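Local atomic coordinates of methyltransferase domain-containing protein (Serratia marcescens, PDB entry 7CLF), a protein that probably transfers a methyl group from S-adenosyl-L-methionine to a hydroxyl group of a small-molecule acceptor, working as a dimeric O-methyltransferase. Residues S274-N279 with G329-I334. Sequence-based numbering, arbitrary orientation.
Sequences SETPLN and GPRTLI. With SAH (S-adenosyl-L-homocysteine), chain D.
Arg331 runs its aliphatic part past Ser274, with CD 3.7 Å from Ser274 CB, and carries its guanidinium on to the carboxylate of S-adenosyl-L-homocysteine. The chain is extended from CG to NE (chi3 -176°), which brings the guanidinium from just ahead of strand 332-337 to the ligand. Arg331 NH1 donates to Ser274 OG (2.9 Å), lying within 1° of the guanidinium plane, and to the ligand O; NH2 donates to the same O and, weakly, to OXT. Two edge contacts thus fix the rotation of the group, and its positive charge would offset that of the carboxylate. Ser274 OG, turned between its backbone N and carbonyl carbon (chi1 57°), is also hydrogen-bonded to His241 NE2, so this serine positions the arginine from the second shell. Glu275 and Thr332 form an antiparallel hydrogen-bonded pair, Glu275 N to Thr332 O 3.1 Å and Thr332 N to Glu275 O 2.9 Å; the Glu275 carboxylate reaches His247, the predicted proton acceptor, by a weak hydrogen bond. Ser274 CB meets Leu333 CD2 tightly at 3.3 Å, while past the strand end Pro277 CG lies 3.3 Å from Thr332 OG1. Phe156 and Trp244 make cation-pi contacts with Arg331. In this Rossmann-like methyltransferase sheet, strand 270-275 lies between parallel strand 239-243 and antiparallel strand 332-337; helix 139-163 packs against Ser274, Arg331 and Leu333, and helix 307-316 against Ile334.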
loop_
_atom_site.group_PDB
_atom_site.type_symbol
_atom_site.label_atom_id
_atom_site.label_comp_id
_atom_site.label_asym_id
_atom_site.label_seq_id
_atom_site.Cartn_x
_atom_site.Cartn_y
_atom_site.Cartn_z
ATOM N N SER A 274 -12.385 -26.379 2.804
ATOM C CA SER A 274 -12.855 -25.111 3.339
ATOM C C SER A 274 -12.111 -23.973 2.653
ATOM O O SER A 274 -10.877 -23.962 2.604
ATOM C CB SER A 274 -12.690 -25.031 4.865
ATOM O OG SER A 274 -11.362 -25.216 5.295
ATOM N N GLU A 275 -12.870 -23.028 2.117
ATOM C CA GLU A 275 -12.318 -21.908 1.375
ATOM C C GLU A 275 -13.109 -20.661 1.743
ATOM O O GLU A 275 -14.096 -20.725 2.479
ATOM C CB GLU A 275 -12.361 -22.180 -0.136
ATOM C CG GLU A 275 -11.481 -23.336 -0.577
ATOM C CD GLU A 275 -10.041 -22.904 -0.789
ATOM O OE1 GLU A 275 -9.820 -21.899 -1.493
ATOM O OE2 GLU A 275 -9.129 -23.552 -0.250
ATOM N N THR A 276 -12.660 -19.511 1.243
ATOM C CA THR A 276 -13.382 -18.244 1.406
ATOM C C THR A 276 -13.758 -17.790 0.007
ATOM O O THR A 276 -13.024 -17.010 -0.620
ATOM C CB THR A 276 -12.558 -17.177 2.127
ATOM O OG1 THR A 276 -11.324 -16.956 1.431
ATOM C CG2 THR A 276 -12.273 -17.586 3.557
ATOM N N PRO A 277 -14.882 -18.257 -0.522
ATOM C CA PRO A 277 -15.167 -18.083 -1.943
ATOM C C PRO A 277 -15.686 -16.690 -2.272
ATOM O O PRO A 277 -16.159 -15.946 -1.413
ATOM C CB PRO A 277 -16.244 -19.137 -2.206
ATOM C CG PRO A 277 -16.953 -19.275 -0.900
ATOM C CD PRO A 277 -15.942 -19.009 0.174
ATOM N N LEU A 278 -15.596 -16.351 -3.556
ATOM C CA LEU A 278 -16.310 -15.174 -4.027
ATOM C C LEU A 278 -17.815 -15.426 -3.946
ATOM O O LEU A 278 -18.280 -16.573 -3.957
ATOM C CB LEU A 278 -15.909 -14.831 -5.462
ATOM C CG LEU A 278 -14.447 -14.450 -5.688
ATOM C CD1 LEU A 278 -14.163 -14.562 -7.165
ATOM C CD2 LEU A 278 -14.178 -13.035 -5.190
ATOM N N ASN A 279 -18.584 -14.336 -3.854
ATOM C CA ASN A 279 -20.029 -14.490 -3.779
ATOM C C ASN A 279 -20.586 -14.995 -5.116
ATOM O O ASN A 279 -19.885 -15.072 -6.134
ATOM C CB ASN A 279 -20.699 -13.185 -3.330
ATOM C CG ASN A 279 -20.282 -11.982 -4.157
ATOM O OD1 ASN A 279 -19.790 -12.120 -5.273
ATOM N ND2 ASN A 279 -20.482 -10.785 -3.605
ATOM N N GLY A 329 -20.198 -19.630 9.544
ATOM C CA GLY A 329 -18.815 -19.355 9.843
ATOM C C GLY A 329 -18.129 -18.633 8.703
ATOM O O GLY A 329 -18.697 -18.451 7.621
ATOM N N PRO A 330 -16.876 -18.218 8.927
ATOM C CA PRO A 330 -16.175 -17.382 7.939
ATOM C C PRO A 330 -15.806 -18.101 6.654
ATOM O O PRO A 330 -15.453 -17.423 5.673
ATOM C CB PRO A 330 -14.918 -16.929 8.693
ATOM C CG PRO A 330 -14.712 -17.953 9.734
ATOM C CD PRO A 330 -16.072 -18.440 10.141
ATOM N N ARG A 331 -15.865 -19.428 6.620
ATOM C CA ARG A 331 -15.549 -20.188 5.422
ATOM C C ARG A 331 -16.793 -20.874 4.873
ATOM O O ARG A 331 -17.805 -21.032 5.559
ATOM C CB ARG A 331 -14.463 -21.236 5.705
ATOM C CG ARG A 331 -13.144 -20.631 6.195
ATOM C CD ARG A 331 -11.999 -21.642 6.114
ATOM N NE ARG A 331 -10.750 -21.125 6.671
ATOM C CZ ARG A 331 -9.654 -21.861 6.814
ATOM N NH1 ARG A 331 -9.662 -23.130 6.425
ATOM N NH2 ARG A 331 -8.554 -21.333 7.330
ATOM N N THR A 332 -16.694 -21.277 3.609
ATOM C CA THR A 332 -17.620 -22.210 2.983
ATOM C C THR A 332 -16.977 -23.593 2.975
ATOM O O THR A 332 -15.807 -23.724 2.602
ATOM C CB THR A 332 -17.938 -21.750 1.556
ATOM O OG1 THR A 332 -18.649 -20.505 1.611
ATOM C CG2 THR A 332 -18.750 -22.794 0.801
ATOM N N LEU A 333 -17.721 -24.614 3.417
ATOM C CA LEU A 333 -17.248 -25.996 3.415
ATOM C C LEU A 333 -17.895 -26.743 2.255
ATOM O O LEU A 333 -19.127 -26.812 2.170
ATOM C CB LEU A 333 -17.578 -26.729 4.720
ATOM C CG LEU A 333 -17.041 -26.283 6.070
ATOM C CD1 LEU A 333 -17.067 -27.428 7.060
ATOM C CD2 LEU A 333 -15.669 -25.804 5.913
ATOM N N ILE A 334 -17.073 -27.325 1.392
ATOM C CA ILE A 334 -17.550 -28.164 0.301
ATOM C C ILE A 334 -17.218 -29.602 0.655
ATOM O O ILE A 334 -16.089 -29.903 1.061
ATOM C CB ILE A 334 -16.932 -27.770 -1.053
ATOM C CG1 ILE A 334 -17.103 -26.270 -1.311
ATOM C CG2 ILE A 334 -17.579 -28.559 -2.178
ATOM C CD1 ILE A 334 -15.834 -25.480 -1.123
HETATM N N SAH D . -5.004 -25.456 6.441
HETATM C CA SAH D . -4.517 -24.251 7.110
HETATM C CB SAH D . -3.365 -23.587 6.334
HETATM C CG SAH D . -3.598 -23.129 4.891
HETATM S SD SAH D . -2.071 -22.467 4.122
HETATM C C SAH D . -5.679 -23.287 7.309
HETATM O O SAH D . -6.830 -23.624 7.016
HETATM O OXT SAH D . -5.494 -22.162 7.784
HETATM C "C5'" SAH D . -1.952 -23.807 2.908
HETATM C "C4'" SAH D . -1.100 -24.991 3.369
HETATM O "O4'" SAH D . -1.083 -25.978 2.345
HETATM C "C3'" SAH D . 0.343 -24.583 3.607
HETATM O "O3'" SAH D . 0.720 -24.901 4.918
HETATM C "C2'" SAH D . 1.145 -25.409 2.621
HETATM O "O2'" SAH D . 2.349 -25.897 3.162
HETATM C "C1'" SAH D . 0.204 -26.530 2.251
HETATM N N9 SAH D . 0.467 -27.018 0.890
HETATM C C8 SAH D . 0.644 -26.282 -0.251
HETATM N N7 SAH D . 0.868 -27.130 -1.287
HETATM C C5 SAH D . 0.847 -28.392 -0.817
HETATM C C6 SAH D . 1.019 -29.620 -1.441
HETATM N N6 SAH D . 1.255 -29.674 -2.753
HETATM N N1 SAH D . 0.942 -30.774 -0.688
HETATM C C2 SAH D . 0.689 -30.698 0.662
HETATM N N3 SAH D . 0.519 -29.468 1.283
HETATM C C4 SAH D . 0.596 -28.340 0.547
#